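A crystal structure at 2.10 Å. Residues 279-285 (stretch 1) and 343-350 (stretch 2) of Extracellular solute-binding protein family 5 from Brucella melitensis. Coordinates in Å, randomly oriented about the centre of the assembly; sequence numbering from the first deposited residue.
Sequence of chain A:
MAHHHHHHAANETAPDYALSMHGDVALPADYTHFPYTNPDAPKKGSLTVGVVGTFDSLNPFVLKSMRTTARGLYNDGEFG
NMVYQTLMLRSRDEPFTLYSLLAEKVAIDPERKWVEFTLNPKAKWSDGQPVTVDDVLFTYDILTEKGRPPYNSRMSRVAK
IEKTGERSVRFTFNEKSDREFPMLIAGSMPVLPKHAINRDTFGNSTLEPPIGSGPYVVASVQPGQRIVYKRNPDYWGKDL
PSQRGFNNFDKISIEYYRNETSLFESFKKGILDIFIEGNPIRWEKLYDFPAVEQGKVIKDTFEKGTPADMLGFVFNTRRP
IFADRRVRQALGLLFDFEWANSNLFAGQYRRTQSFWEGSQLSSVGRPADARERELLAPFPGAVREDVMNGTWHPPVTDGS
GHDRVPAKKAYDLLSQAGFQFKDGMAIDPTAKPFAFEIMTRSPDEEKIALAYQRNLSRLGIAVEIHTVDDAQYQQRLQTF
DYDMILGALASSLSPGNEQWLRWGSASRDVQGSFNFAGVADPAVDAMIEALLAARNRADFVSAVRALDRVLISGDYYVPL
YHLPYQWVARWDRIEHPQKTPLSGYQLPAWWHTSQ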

# COMPACT_ATOMS: atom_id res chain seq x y z
N ASN A 279 -10.73 -11.88 -5.91
CA ASN A 279 -10.59 -13.25 -6.29
C ASN A 279 -11.00 -13.46 -7.75
O ASN A 279 -12.18 -13.29 -8.08
CB ASN A 279 -11.45 -14.06 -5.35
CG ASN A 279 -11.35 -15.54 -5.62
OD1 ASN A 279 -11.28 -15.98 -6.77
ND2 ASN A 279 -11.42 -16.32 -4.57
N PRO A 280 -10.05 -13.85 -8.62
CA PRO A 280 -10.31 -13.89 -10.03
C PRO A 280 -11.24 -14.99 -10.47
O PRO A 280 -11.95 -14.83 -11.48
CB PRO A 280 -8.93 -14.11 -10.66
CG PRO A 280 -8.10 -14.66 -9.59
CD PRO A 280 -8.67 -14.21 -8.29
N ILE A 281 -11.24 -16.10 -9.76
CA ILE A 281 -12.12 -17.22 -10.06
C ILE A 281 -13.56 -16.80 -9.74
O ILE A 281 -14.48 -17.01 -10.56
CB ILE A 281 -11.72 -18.49 -9.28
CG1 ILE A 281 -10.31 -18.95 -9.66
CG2 ILE A 281 -12.70 -19.64 -9.53
CD1 ILE A 281 -10.13 -19.19 -11.14
N ARG A 282 -13.76 -16.18 -8.58
CA ARG A 282 -15.10 -15.71 -8.20
C ARG A 282 -15.62 -14.67 -9.20
O ARG A 282 -16.75 -14.75 -9.66
CB ARG A 282 -15.12 -15.13 -6.77
CG ARG A 282 -16.51 -14.75 -6.26
CD ARG A 282 -16.59 -14.70 -4.72
NE ARG A 282 -15.63 -13.71 -4.28
CZ ARG A 282 -14.93 -13.77 -3.16
NH1 ARG A 282 -15.12 -14.74 -2.28
NH2 ARG A 282 -14.06 -12.83 -2.92
N TRP A 283 -14.79 -13.70 -9.54
CA TRP A 283 -15.19 -12.67 -10.50
C TRP A 283 -15.62 -13.29 -11.84
O TRP A 283 -16.60 -12.91 -12.42
CB TRP A 283 -14.02 -11.73 -10.74
CG TRP A 283 -14.33 -10.44 -11.55
CD1 TRP A 283 -13.87 -10.15 -12.81
CD2 TRP A 283 -15.10 -9.31 -11.14
NE1 TRP A 283 -14.28 -8.92 -13.19
CE2 TRP A 283 -15.04 -8.36 -12.19
CE3 TRP A 283 -15.80 -8.98 -10.00
CZ2 TRP A 283 -15.67 -7.11 -12.12
CZ3 TRP A 283 -16.43 -7.72 -9.92
CH2 TRP A 283 -16.34 -6.80 -10.98
N GLU A 284 -14.88 -14.29 -12.30
CA GLU A 284 -15.10 -14.91 -13.59
C GLU A 284 -16.32 -15.81 -13.58
O GLU A 284 -17.04 -15.82 -14.52
CB GLU A 284 -13.87 -15.73 -13.97
CG GLU A 284 -14.04 -16.69 -15.12
CD GLU A 284 -14.05 -15.96 -16.45
OE1 GLU A 284 -13.54 -14.82 -16.46
OE2 GLU A 284 -14.56 -16.54 -17.45
N LYS A 285 -16.54 -16.53 -12.48
CA LYS A 285 -17.52 -17.62 -12.43
C LYS A 285 -18.83 -17.31 -11.71
O LYS A 285 -19.87 -17.85 -12.07
CB LYS A 285 -16.91 -18.81 -11.67
CG LYS A 285 -15.73 -19.43 -12.37
CD LYS A 285 -16.15 -20.07 -13.68
CE LYS A 285 -15.09 -21.03 -14.19
NZ LYS A 285 -15.57 -21.78 -15.37
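Stretch 2 343-350: NLFAGQYR

What shape does stretch 2 take as it meets the helix of stretch 1? It comes in as the tail of a helix at Asn343 and Leu344, then folds through a type I' beta turn from Phe345 to Gln348, and Arg350 is already extended. The turn is closed by a backbone hydrogen bond from Gln348 N to Phe345 O at 3.0 Å. Its two central residues, Ala346 and Gly347, both have positive phi, an uncommon setting for alanine and an easy one for glycine. Stretch 1 is a first helical turn and a little more, running from Pro280 to Lys285. Asn279 caps it: its OD1 accepts from Arg282 N at 3.1 Å and, weakly, from Ile281 N at 3.0 Å. Because stretch 2 is mostly turn, the contact is better described by residue pairs than by a crossing of two axes. The CA atoms of Pro280 and Gln348 lie 6.1 Å apart, and those of Ile281 and Phe345 6.3 Å. The pairing runs in reverse order, the earlier Pro280 with the later Gln348 and Ile281 with Phe345, so the two stretches run in broadly opposing senses, though far from strictly antiparallel.

Which residue of the helix gives the most surface to the turn? Pro280, with 81 Å² covered, points its CA-to-CB bond toward stretch 2 and packs against Gln348, CB to CB, at 3.6 Å. Its ring also reaches Tyr349, with Pro280 CG 3.9 Å from Tyr349 CZ and 3.7 Å from Tyr349 OH. The tyrosine's CA-to-CB bond points sideways, but the end of its side chain comes nearer, and the aromatic ring meets the proline obliquely. The backbone also takes part, since Phe345 O lies 4.2 Å from Pro280 CB.

How does Gln348 fit against the same helix? It is the most covered residue of stretch 2, at 65 Å², and its CA-to-CB bond also points toward stretch 1. With chi1 and chi2 both m, the side chain folds back so that its NE2 donates to Ala346 O at 3.3 Å, a bond within its own turn. The amide nevertheless stays close to the helix. Gln348 OE1 lies at the edge of the Trp283 ring, near its plane, 4.2 Å from Trp283 CD1. Gln348 NE2 comes within 3.2 Å of Glu284 OE1, but the angle is poor and the pair is not a hydrogen bond.

What do the exposed residues Ile281 and Glu284 add? Each has 46 Å² covered. The CA-to-CB bond of Ile281 points sideways, yet its m, m rotamer brings the tip nearer, placing Ile281 CD1 3.5 Å from Leu344 O and 4.1 Å from Phe345 CA. The same methyl is 4.4 Å from Ala346 CB, a looser apolar approach. Glu284 meets that alanine through its aliphatic part, with Glu284 CG 3.8 Å from Ala346 CB. No hydrogen bond crosses between the stretches, so the 360 Å² buried between them rests on packing rather than on polar pairing.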

# COMPACT_ATOMS: atom_id res chain seq x y z
N ASN A 343 -4.61 -21.80 -17.07
CA ASN A 343 -5.12 -23.04 -16.46
C ASN A 343 -5.57 -22.93 -15.04
O ASN A 343 -6.38 -23.73 -14.64
CB ASN A 343 -4.06 -24.15 -16.54
CG ASN A 343 -3.84 -24.58 -17.96
OD1 ASN A 343 -4.58 -25.43 -18.46
ND2 ASN A 343 -2.87 -23.98 -18.64
N LEU A 344 -5.04 -21.99 -14.27
CA LEU A 344 -5.38 -21.84 -12.86
C LEU A 344 -6.24 -20.60 -12.55
O LEU A 344 -7.01 -20.61 -11.60
CB LEU A 344 -4.10 -21.73 -12.02
CG LEU A 344 -3.00 -22.81 -12.22
CD1 LEU A 344 -1.86 -22.57 -11.23
CD2 LEU A 344 -3.55 -24.21 -12.03
N PHE A 345 -6.09 -19.53 -13.34
CA PHE A 345 -6.60 -18.20 -12.99
C PHE A 345 -7.52 -17.58 -14.06
O PHE A 345 -7.77 -16.38 -14.03
CB PHE A 345 -5.40 -17.26 -12.72
CG PHE A 345 -4.47 -17.77 -11.66
CD1 PHE A 345 -4.95 -18.25 -10.44
CD2 PHE A 345 -3.09 -17.80 -11.89
CE1 PHE A 345 -4.10 -18.73 -9.47
CE2 PHE A 345 -2.22 -18.25 -10.90
CZ PHE A 345 -2.72 -18.72 -9.69
N ALA A 346 -8.03 -18.41 -14.95
CA ALA A 346 -9.03 -18.01 -15.96
C ALA A 346 -8.56 -16.79 -16.76
O ALA A 346 -9.37 -15.97 -17.18
CB ALA A 346 -10.38 -17.74 -15.29
N GLY A 347 -7.23 -16.65 -16.93
CA GLY A 347 -6.69 -15.57 -17.72
C GLY A 347 -6.78 -14.19 -17.10
O GLY A 347 -6.48 -13.21 -17.76
N GLN A 348 -7.12 -14.09 -15.83
CA GLN A 348 -7.43 -12.75 -15.26
C GLN A 348 -6.24 -11.94 -14.82
O GLN A 348 -6.35 -10.70 -14.72
CB GLN A 348 -8.33 -12.87 -14.03
CG GLN A 348 -9.69 -13.44 -14.31
CD GLN A 348 -10.45 -12.58 -15.29
OE1 GLN A 348 -10.63 -11.41 -15.09
NE2 GLN A 348 -10.82 -13.17 -16.39
N TYR A 349 -5.11 -12.61 -14.60
CA TYR A 349 -3.94 -11.91 -14.13
C TYR A 349 -3.08 -11.36 -15.28
O TYR A 349 -3.23 -11.74 -16.45
CB TYR A 349 -3.07 -12.80 -13.25
CG TYR A 349 -3.56 -13.09 -11.86
CD1 TYR A 349 -3.67 -12.11 -10.92
CD2 TYR A 349 -3.85 -14.38 -11.46
CE1 TYR A 349 -4.09 -12.35 -9.63
CE2 TYR A 349 -4.26 -14.66 -10.19
CZ TYR A 349 -4.39 -13.63 -9.28
OH TYR A 349 -4.79 -13.91 -8.04
N ARG A 350 -2.21 -10.43 -14.93
CA ARG A 350 -1.19 -9.93 -15.80
C ARG A 350 0.13 -10.12 -15.09
O ARG A 350 0.24 -10.00 -13.85
CB ARG A 350 -1.41 -8.42 -16.11
CG ARG A 350 -1.30 -8.05 -17.61
CD ARG A 350 -2.65 -7.97 -18.41
NE ARG A 350 -3.48 -9.19 -18.32
CZ ARG A 350 -4.66 -9.42 -18.94
NH1 ARG A 350 -5.33 -10.54 -18.71
NH2 ARG A 350 -5.20 -8.53 -19.76